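Glycine cleavage system H protein (Mycobacterium tuberculosis, PDB 3IFT) probably shuttles the methylamine group of glycine from the P protein to the T protein of the glycine cleavage system on a covalently bound lipoyl cofactor. Local coordinates at residues E134-R137 / G138-T141. Sequence-based numbering, arbitrary orientation.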
loop_
_atom_site.group_PDB
_atom_site.type_symbol
_atom_site.label_atom_id
_atom_site.label_comp_id
_atom_site.label_asym_id
_atom_site.label_seq_id
_atom_site.Cartn_x
_atom_site.Cartn_y
_atom_site.Cartn_z
ATOM N N GLU A 134 15.410 -2.072 -2.466
ATOM C CA GLU A 134 16.394 -3.106 -2.670
ATOM C C GLU A 134 16.038 -4.309 -1.803
ATOM O O GLU A 134 16.063 -5.452 -2.271
ATOM C CB GLU A 134 17.769 -2.553 -2.274
ATOM C CG GLU A 134 18.931 -3.189 -2.971
ATOM C CD GLU A 134 20.269 -2.819 -2.308
ATOM O OE1 GLU A 134 20.519 -1.609 -2.093
ATOM O OE2 GLU A 134 21.040 -3.748 -1.984
ATOM N N ALA A 135 15.694 -4.041 -0.549
ATOM C CA ALA A 135 15.263 -5.083 0.360
ATOM C C ALA A 135 13.946 -5.710 -0.127
ATOM O O ALA A 135 13.756 -6.926 -0.064
ATOM C CB ALA A 135 15.089 -4.534 1.771
ATOM N N TYR A 136 13.033 -4.900 -0.610
ATOM C CA TYR A 136 11.826 -5.470 -1.167
ATOM C C TYR A 136 12.127 -6.410 -2.335
ATOM O O TYR A 136 11.702 -7.547 -2.337
ATOM C CB TYR A 136 10.836 -4.404 -1.570
ATOM C CG TYR A 136 9.587 -5.012 -2.110
ATOM C CD1 TYR A 136 8.778 -5.843 -1.313
ATOM C CD2 TYR A 136 9.201 -4.774 -3.400
ATOM C CE1 TYR A 136 7.667 -6.396 -1.801
ATOM C CE2 TYR A 136 8.074 -5.342 -3.912
ATOM C CZ TYR A 136 7.299 -6.137 -3.125
ATOM O OH TYR A 136 6.149 -6.688 -3.670
ATOM N N ARG A 137 12.844 -5.930 -3.333
ATOM C CA ARG A 137 13.279 -6.795 -4.440
ATOM C C ARG A 137 13.868 -8.106 -3.924
ATOM O O ARG A 137 13.518 -9.195 -4.398
ATOM C CB ARG A 137 14.313 -6.073 -5.287
ATOM C CG ARG A 137 14.972 -6.907 -6.412
ATOM C CD ARG A 137 14.060 -7.063 -7.636
ATOM N NE ARG A 137 13.827 -5.784 -8.307
ATOM C CZ ARG A 137 12.836 -5.536 -9.161
ATOM N NH1 ARG A 137 11.947 -6.480 -9.484
ATOM N NH2 ARG A 137 12.729 -4.328 -9.694
ATOM N N GLY A 138 14.753 -7.987 -2.949
ATOM C CA GLY A 138 15.415 -9.114 -2.326
ATOM C C GLY A 138 14.471 -10.187 -1.857
ATOM O O GLY A 138 14.779 -11.369 -1.981
ATOM N N THR A 139 13.318 -9.776 -1.329
ATOM C CA THR A 139 12.292 -10.713 -0.876
ATOM C C THR A 139 11.619 -11.432 -2.040
ATOM O O THR A 139 11.063 -12.513 -1.847
ATOM C CB THR A 139 11.188 -10.021 0.018
ATOM O OG1 THR A 139 10.268 -9.240 -0.779
ATOM C CG2 THR A 139 11.826 -9.142 1.102
ATOM N N LEU A 140 11.656 -10.860 -3.246
ATOM C CA LEU A 140 10.807 -11.379 -4.316
ATOM C C LEU A 140 11.331 -12.655 -4.993
ATOM O O LEU A 140 12.521 -12.783 -5.261
ATOM C CB LEU A 140 10.509 -10.301 -5.374
ATOM C CG LEU A 140 9.641 -9.090 -4.950
ATOM C CD1 LEU A 140 9.203 -8.340 -6.197
ATOM C CD2 LEU A 140 8.434 -9.535 -4.165
ATOM N N THR A 141 10.415 -13.593 -5.235
ATOM C CA THR A 141 10.616 -14.704 -6.174
ATOM C C THR A 141 9.735 -14.419 -7.391
ATOM O O THR A 141 8.510 -14.587 -7.370
ATOM C CB THR A 141 10.254 -16.066 -5.554
ATOM O OG1 THR A 141 11.175 -16.363 -4.489
ATOM C CG2 THR A 141 10.272 -17.179 -6.619
#
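Leu140 packs against one face of the Tyr136 ring where the last helix, 133-139, ends and the chain straightens toward its C-terminus. In Tyr136, chi1 of -179° sets CG beside the carbonyl carbon, and the ring stands out from the helix, leaning toward its C-terminal end. Leu140 CG lies 4.1 Å from the ring plane, displaced toward the rim, and the two methyls divide the work: Leu140 CD2 is 3.7 Å from Tyr136 CZ, and Leu140 CD1 is 3.9 Å from Tyr136 CE2. Leucine suits this place because its forked end can touch the phenol end of the ring at two points.

Polar bonds close the helix end beside this apolar patch. Gly138 N to Glu134 O (2.9 Å) and Thr139 N to Ala135 O (3.1 Å) are the last regular helical bonds. Leu140 N instead makes a turn-closing i-to-i+3 bond to Arg137 O (2.8 Å), meeting the carbonyl from above its plane. Thr139 OG1, held between its own backbone N and carbonyl carbon (chi1 76°), donates to Tyr136 O at 2.7 Å, in the carbonyl plane and on a lone pair. Threonine's hydroxyl is short enough to reach back three residues, giving Tyr136 O a strong partner where the N-H groups of Thr139 and Leu140 bond it only weakly.

Beyond the helix, the Tyr136 hydroxyl bonds His22 and Thr38, its ring stacks on Tyr18, and the Arg137 guanidinium bonds Ser10 O. Tyr136 thus serves both polar and apolar neighbours: its carbonyl helps finish the helix, its ring face packs on Leu140, and its hydroxyl ties the C-terminal helix to the body of the protein.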